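Agmatine N-acetyltransferase (Drosophila melanogaster, PDB 7CIW) transfers acetyl groups from acetyl-CoA to agmatine, as a member of the arylalkylamine branch of the GNAT family, and probably also acylates amines such as dopamine and serotonin. Local coordinates at residues 120-125 against 159-164; 73-78 against 126-131. The protein carries 1 engineered substitution. All blocks are in the same frame, centred on the assembly; numbering follows the deposited sequence.

Contact 1 (120-125 against 159-164); sequences FSVPSC and HQLVSV
Leu161 lays its CD2 methyl against both Phe120 and Cys125. On one side the methyl meets CD1 of Phe120 at 3.8 Å, the two side chains crossing at about a right angle; on the other it touches the Cys125 sulphur. Cys125 holds SG anti to the backbone N (chi1 -177°), which carries the sulphur toward the neighbouring strand, where it reaches OG of Ser163 at 3.2 Å. The Ser163 hydroxyl has its principal polar partner elsewhere, in His127. Nearer the surface, Gln160 stretches past Val122 in the opposite sense, its OE1 3.8 Å from CG1 of Val122, while its amide NE2 lies 3.6 Å from CD of Pro123. The polar link between the side chains is formed by Ser124 and His159: OG meets ND1 at 2.8 Å in a hydrogen bond whose donor may be either group, and the hydroxyl approaches the imidazole at its edge, near the ring plane. An alanine in place of His159 would probably leave the Ser124 hydroxyl without this partner and free to turn. Between the backbones, water 1 donates to O of Ser124 at 2.8 Å and accepts from N of Gln160, bridging the two segments. The Phe120 ring also packs edge-to-face with His215 of strand 208-215. The arrangement joins the entries to two adjacent parallel strands, 125-133 and 161-166, of the GNAT sheet, the second reached from the first through helix 142-156 in a beta-alpha-beta crossover.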
loop_
_atom_site.group_PDB
_atom_site.type_symbol
_atom_site.label_atom_id
_atom_site.label_comp_id
_atom_site.label_asym_id
_atom_site.label_seq_id
_atom_site.Cartn_x
_atom_site.Cartn_y
_atom_site.Cartn_z
ATOM N N PHE A 120 11.802 -13.885 -8.326
ATOM C CA PHE A 120 13.074 -13.223 -8.614
ATOM C C PHE A 120 14.243 -13.782 -7.806
ATOM O O PHE A 120 15.335 -13.205 -7.849
ATOM C CB PHE A 120 12.949 -11.708 -8.372
ATOM C CG PHE A 120 11.996 -11.022 -9.312
ATOM C CD1 PHE A 120 10.811 -10.464 -8.843
ATOM C CD2 PHE A 120 12.273 -10.963 -10.668
ATOM C CE1 PHE A 120 9.926 -9.847 -9.711
ATOM C CE2 PHE A 120 11.397 -10.335 -11.544
ATOM C CZ PHE A 120 10.219 -9.780 -11.065
ATOM N N SER A 121 14.041 -14.886 -7.080
ATOM C CA SER A 121 15.071 -15.487 -6.226
ATOM C C SER A 121 15.733 -14.448 -5.325
ATOM O O SER A 121 16.958 -14.311 -5.289
ATOM C CB SER A 121 16.131 -16.220 -7.058
ATOM O OG SER A 121 15.756 -17.565 -7.320
ATOM N N VAL A 122 14.915 -13.698 -4.593
ATOM C CA VAL A 122 15.439 -12.763 -3.597
ATOM C C VAL A 122 14.948 -13.219 -2.231
ATOM O O VAL A 122 13.874 -13.825 -2.138
ATOM C CB VAL A 122 15.001 -11.315 -3.869
ATOM C CG1 VAL A 122 15.640 -10.783 -5.150
ATOM C CG2 VAL A 122 13.484 -11.236 -3.937
ATOM N N PRO A 123 15.685 -12.947 -1.151
ATOM C CA PRO A 123 15.278 -13.464 0.163
ATOM C C PRO A 123 14.117 -12.721 0.789
ATOM O O PRO A 123 13.455 -13.278 1.677
ATOM C CB PRO A 123 16.546 -13.304 1.015
ATOM C CG PRO A 123 17.325 -12.249 0.346
ATOM C CD PRO A 123 17.026 -12.336 -1.120
ATOM N N SER A 124 13.832 -11.507 0.334
ATOM C CA SER A 124 12.861 -10.650 0.994
ATOM C C SER A 124 12.482 -9.534 0.037
ATOM O O SER A 124 13.150 -9.291 -0.968
ATOM C CB SER A 124 13.426 -10.063 2.287
ATOM O OG SER A 124 14.509 -9.189 2.003
ATOM N N CYS A 125 11.416 -8.828 0.393
ATOM C CA CYS A 125 10.969 -7.692 -0.394
ATOM C C CYS A 125 10.392 -6.659 0.563
ATOM O O CYS A 125 9.826 -7.012 1.597
ATOM C CB CYS A 125 9.933 -8.141 -1.444
ATOM S SG CYS A 125 9.331 -6.862 -2.585
ATOM N N HIS A 159 17.183 -4.972 1.391
ATOM C CA HIS A 159 16.227 -5.533 0.443
ATOM C C HIS A 159 16.715 -5.327 -0.982
ATOM O O HIS A 159 17.320 -4.309 -1.312
ATOM C CB HIS A 159 14.850 -4.895 0.611
ATOM C CG HIS A 159 14.203 -5.209 1.920
ATOM N ND1 HIS A 159 13.729 -6.465 2.235
ATOM C CD2 HIS A 159 13.987 -4.439 3.011
ATOM C CE1 HIS A 159 13.234 -6.451 3.459
ATOM N NE2 HIS A 159 13.379 -5.235 3.955
ATOM N N GLN A 160 16.442 -6.310 -1.833
ATOM C CA GLN A 160 16.806 -6.226 -3.240
ATOM C C GLN A 160 15.619 -5.892 -4.127
ATOM O O GLN A 160 15.774 -5.781 -5.348
ATOM C CB GLN A 160 17.448 -7.542 -3.688
ATOM C CG GLN A 160 18.755 -7.844 -2.937
ATOM C CD GLN A 160 19.194 -9.279 -3.102
ATOM O OE1 GLN A 160 19.205 -9.804 -4.212
ATOM N NE2 GLN A 160 19.551 -9.928 -1.996
ATOM N N LEU A 161 14.444 -5.696 -3.540
ATOM C CA LEU A 161 13.231 -5.528 -4.320
ATOM C C LEU A 161 12.242 -4.716 -3.504
ATOM O O LEU A 161 12.187 -4.857 -2.281
ATOM C CB LEU A 161 12.622 -6.887 -4.687
ATOM C CG LEU A 161 11.567 -6.895 -5.798
ATOM C CD1 LEU A 161 12.226 -6.660 -7.161
ATOM C CD2 LEU A 161 10.791 -8.217 -5.785
ATOM N N VAL A 162 11.490 -3.854 -4.194
ATOM C CA VAL A 162 10.307 -3.181 -3.657
ATOM C C VAL A 162 9.120 -3.647 -4.482
ATOM O O VAL A 162 9.233 -3.768 -5.703
ATOM C CB VAL A 162 10.423 -1.643 -3.720
ATOM C CG1 VAL A 162 9.138 -0.963 -3.218
ATOM C CG2 VAL A 162 11.629 -1.157 -2.931
ATOM N N SER A 163 7.993 -3.921 -3.827
ATOM C CA SER A 163 6.770 -4.293 -4.534
ATOM C C SER A 163 5.615 -3.425 -4.061
ATOM O O SER A 163 5.634 -2.887 -2.954
ATOM C CB SER A 163 6.420 -5.772 -4.339
ATOM O OG SER A 163 6.290 -6.096 -2.957
ATOM N N VAL A 164 4.592 -3.297 -4.914
ATOM C CA VAL A 164 3.433 -2.477 -4.570
ATOM C C VAL A 164 2.233 -2.918 -5.407
ATOM O O VAL A 164 2.365 -3.147 -6.614
ATOM C CB VAL A 164 3.756 -0.976 -4.756
ATOM C CG1 VAL A 164 4.198 -0.674 -6.210
ATOM C CG2 VAL A 164 2.569 -0.099 -4.345
HETATM O O HOH W 1 15.935 -8.962 -0.905
#

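Contact 2 (73-78 against 126-131). With G0R (N-(4-carbamimidamidobutyl)ethanamide), chain C; COA (coenzyme A), chain B.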
loop_
_atom_site.group_PDB
_atom_site.type_symbol
_atom_site.label_atom_id
_atom_site.label_comp_id
_atom_site.label_asym_id
_atom_site.label_seq_id
_atom_site.Cartn_x
_atom_site.Cartn_y
_atom_site.Cartn_z
ATOM N N ALA A 73 0.746 13.783 3.192
ATOM C CA ALA A 73 0.948 12.583 2.394
ATOM C C ALA A 73 1.567 11.525 3.297
ATOM O O ALA A 73 2.219 11.850 4.290
ATOM C CB ALA A 73 1.839 12.854 1.174
ATOM N N ALA A 74 1.365 10.260 2.948
ATOM C CA ALA A 74 1.898 9.193 3.782
ATOM C C ALA A 74 2.136 7.943 2.955
ATOM O O ALA A 74 1.420 7.676 1.988
ATOM C CB ALA A 74 0.947 8.851 4.941
ATOM N N VAL A 75 3.133 7.160 3.370
ATOM C CA VAL A 75 3.386 5.843 2.794
ATOM C C VAL A 75 3.624 4.854 3.927
ATOM O O VAL A 75 4.271 5.175 4.930
ATOM C CB VAL A 75 4.568 5.890 1.792
ATOM C CG1 VAL A 75 5.890 6.282 2.491
ATOM C CG2 VAL A 75 4.689 4.569 1.000
ATOM N N VAL A 76 3.038 3.672 3.802
ATOM C CA VAL A 76 3.180 2.609 4.787
ATOM C C VAL A 76 3.782 1.421 4.061
ATOM O O VAL A 76 3.239 0.980 3.043
ATOM C CB VAL A 76 1.832 2.242 5.427
ATOM C CG1 VAL A 76 1.974 1.000 6.303
ATOM C CG2 VAL A 76 1.285 3.408 6.231
ATOM N N ALA A 77 4.908 0.921 4.558
ATOM C CA ALA A 77 5.580 -0.203 3.920
ATOM C C ALA A 77 6.064 -1.159 4.999
ATOM O O ALA A 77 6.250 -0.778 6.157
ATOM C CB ALA A 77 6.747 0.262 3.044
ATOM N N GLY A 78 6.249 -2.419 4.617
ATOM C CA GLY A 78 6.806 -3.395 5.525
ATOM C C GLY A 78 7.401 -4.588 4.810
ATOM O O GLY A 78 7.168 -4.806 3.619
ATOM N N LEU A 126 10.573 -5.383 0.238
ATOM C CA LEU A 126 9.888 -4.321 0.968
ATOM C C LEU A 126 8.602 -3.991 0.224
ATOM O O LEU A 126 8.643 -3.504 -0.907
ATOM C CB LEU A 126 10.778 -3.085 1.102
ATOM C CG LEU A 126 10.263 -1.954 1.985
ATOM C CD1 LEU A 126 9.860 -2.458 3.358
ATOM C CD2 LEU A 126 11.348 -0.899 2.132
ATOM N N HIS A 127 7.465 -4.257 0.852
ATOM C CA HIS A 127 6.175 -4.083 0.201
ATOM C C HIS A 127 5.500 -2.800 0.664
ATOM O O HIS A 127 5.383 -2.557 1.869
ATOM C CB HIS A 127 5.277 -5.280 0.503
ATOM C CG HIS A 127 3.998 -5.277 -0.266
ATOM N ND1 HIS A 127 3.920 -5.696 -1.575
ATOM C CD2 HIS A 127 2.749 -4.874 0.078
ATOM C CE1 HIS A 127 2.675 -5.569 -2.002
ATOM N NE2 HIS A 127 1.946 -5.068 -1.023
ATOM N N VAL A 128 5.021 -2.001 -0.286
ATOM C CA VAL A 128 4.305 -0.765 0.032
ATOM C C VAL A 128 2.826 -1.098 0.210
ATOM O O VAL A 128 2.142 -1.466 -0.750
ATOM C CB VAL A 128 4.513 0.300 -1.047
ATOM C CG1 VAL A 128 3.657 1.534 -0.761
ATOM C CG2 VAL A 128 5.994 0.660 -1.130
ATOM N N HIS A 129 2.336 -0.985 1.455
ATOM C CA HIS A 129 0.962 -1.323 1.803
ATOM C C HIS A 129 -0.023 -0.176 1.616
ATOM O O HIS A 129 -1.217 -0.435 1.438
ATOM C CB HIS A 129 0.892 -1.807 3.261
ATOM C CG HIS A 129 1.586 -3.111 3.490
ATOM N ND1 HIS A 129 1.114 -4.299 2.977
ATOM C CD2 HIS A 129 2.726 -3.413 4.157
ATOM C CE1 HIS A 129 1.928 -5.279 3.331
ATOM N NE2 HIS A 129 2.922 -4.767 4.033
ATOM N N ALA A 130 0.434 1.071 1.657
ATOM C CA ALA A 130 -0.490 2.190 1.495
ATOM C C ALA A 130 0.274 3.422 1.044
ATOM O O ALA A 130 1.403 3.642 1.476
ATOM C CB ALA A 130 -1.228 2.479 2.806
ATOM N N LEU A 131 -0.337 4.191 0.144
ATOM C CA LEU A 131 0.210 5.457 -0.343
ATOM C C LEU A 131 -0.949 6.412 -0.557
ATOM O O LEU A 131 -1.871 6.087 -1.306
ATOM C CB LEU A 131 0.978 5.244 -1.645
ATOM C CG LEU A 131 1.619 6.507 -2.205
ATOM C CD1 LEU A 131 2.795 6.919 -1.346
ATOM C CD2 LEU A 131 2.049 6.257 -3.646
HETATM C C10 G0R C . -6.181 -1.659 2.967
HETATM N N12 G0R C . -7.575 -1.256 2.830
HETATM C C1 G0R C . -0.063 1.289 -2.134
HETATM C C2 G0R C . -1.534 1.024 -1.823
HETATM C C5 G0R C . -3.507 -0.556 -1.891
HETATM C C6 G0R C . -3.640 -1.476 -0.674
HETATM C C7 G0R C . -5.073 -1.979 -0.467
HETATM C C8 G0R C . -5.863 -1.304 0.661
HETATM N N4 G0R C . -2.111 -0.258 -2.171
HETATM N N9 G0R C . -5.405 -1.684 1.979
HETATM N N11 G0R C . -5.664 -2.035 4.259
HETATM O O3 G0R C . -2.190 1.856 -1.289
HETATM N N1A COA B . -7.671 11.612 -8.977
HETATM C C2A COA B . -7.584 12.355 -10.115
HETATM N N3A COA B . -6.357 12.736 -10.606
HETATM C C4A COA B . -5.231 12.380 -9.967
HETATM C C5A COA B . -5.323 11.652 -8.843
HETATM C C6A COA B . -6.556 11.268 -8.358
HETATM N N6A COA B . -7.148 10.485 -7.198
HETATM N N7A COA B . -4.076 11.407 -8.366
HETATM C C8A COA B . -3.196 11.987 -9.193
HETATM N N9A COA B . -3.903 12.572 -10.172
HETATM C C1B COA B . -3.584 13.325 -11.236
HETATM C C2B COA B . -2.852 14.576 -10.687
HETATM O O2B COA B . -3.797 15.625 -10.240
HETATM C C3B COA B . -2.013 14.959 -11.670
HETATM O O3B COA B . -2.656 15.600 -12.804
HETATM P P3B COA B . -2.831 17.248 -12.956
HETATM O O7A COA B . -1.684 17.965 -12.272
HETATM O O8A COA B . -2.959 17.617 -14.437
HETATM O O9A COA B . -4.139 17.574 -12.250
HETATM C C4B COA B . -1.498 13.547 -12.310
HETATM O O4B COA B . -2.448 12.649 -12.079
HETATM C C5B COA B . -0.162 13.126 -11.749
HETATM O O5B COA B . -0.193 13.351 -10.346
HETATM P P1A COA B . 0.872 12.556 -9.324
HETATM O O1A COA B . 1.566 11.361 -9.984
HETATM O O2A COA B . 1.850 13.567 -8.743
HETATM O O3A COA B . -0.098 11.950 -8.149
HETATM P P2A COA B . 0.107 12.088 -6.525
HETATM O O4A COA B . -0.094 13.510 -6.096
HETATM O O5A COA B . 1.451 11.518 -6.133
HETATM O O6A COA B . -1.144 11.160 -5.995
HETATM C CBP COA B . -1.958 9.110 -5.289
HETATM C CCP COA B . -1.188 9.823 -6.371
HETATM C CDP COA B . -1.060 9.092 -4.005
HETATM C CEP COA B . -2.269 7.671 -5.726
HETATM C CAP COA B . -3.273 9.855 -5.075
HETATM O OAP COA B . -4.070 9.699 -6.224
HETATM C C9P COA B . -4.090 9.352 -3.868
HETATM O O9P COA B . -3.817 9.635 -2.741
HETATM N N8P COA B . -5.259 8.537 -4.132
HETATM C C7P COA B . -6.138 8.064 -3.047
HETATM C C6P COA B . -5.578 6.819 -2.233
HETATM C C5P COA B . -5.142 5.799 -3.254
HETATM O O5P COA B . -5.884 5.390 -4.109
HETATM N N4P COA B . -3.733 5.328 -3.128
HETATM C C3P COA B . -3.101 4.387 -4.039
HETATM C C2P COA B . -3.691 2.979 -3.960
HETATM S S1P COA B . -2.530 2.059 -5.016
#
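A classic beta bulge in the central sheet of the GNAT fold, beside the acetyl-transfer site, defines this antiparallel pairing of 73-78 with 126-131. His129 and Ala130 both face Val76, whose O accepts two backbone bonds: one from N of His129 at 2.7 Å, bent to 136° at the hydrogen, and one from N of Ala130 at 3.1 Å, lying in the carbonyl plane on a lone pair. Val76 N returns a straighter bond to O of Ala130, and beyond the bulge Gly78 and His127 bond to each other in both directions. On one face of the sheet CG2 of Val75 meets CG1 of Val128 at 3.7 Å, the side chains crossing at about a right angle, and CB of Val75 rests on CD1 of Leu131 at 3.7 Å. Leu146 and Val150 of helix 142-156 cover Val75 on this side. On the other face CB of Val76 packs on CB of Ala130 at 4.0 Å. The His129 imidazole has CD2 of His127 over one face, offset toward the rim, and brings its own CD2 to 3.7 Å from N of Gly78. At the far end Leu131 O accepts a hydrogen bond from N4P of coenzyme A at 2.7 Å, while Leu131 N gives a weak one to O3 of acetylagmatine. With Leu131 thus meeting both ligands, the bulged strand probably helps to orient the acetyl group between cofactor and amine.

Overall arrangement
Contact 1 lies where the chain enters strand 125-133, and contact 2 uses the strand from Leu126 on; their centres are 15 Å apart, and together they span three neighbouring strands of one sheet: 70-80 and 161-166 flank 125-133, antiparallel and parallel to it respectively. They meet directly where Ser163 OG of contact 1 lies 2.8 Å from His127 ND1 of contact 2, and where Ser163 O lies 2.9 Å from Val128 N, both probable hydrogen bonds. Val164 CG2 also packs on Val128 CB at 3.8 Å. Contact 2 borders both ligands through Leu131, whereas contact 1 is more remote: the Ser163 side chain is about 12 Å from coenzyme A, although Val164 reaches the acetylagmatine pocket.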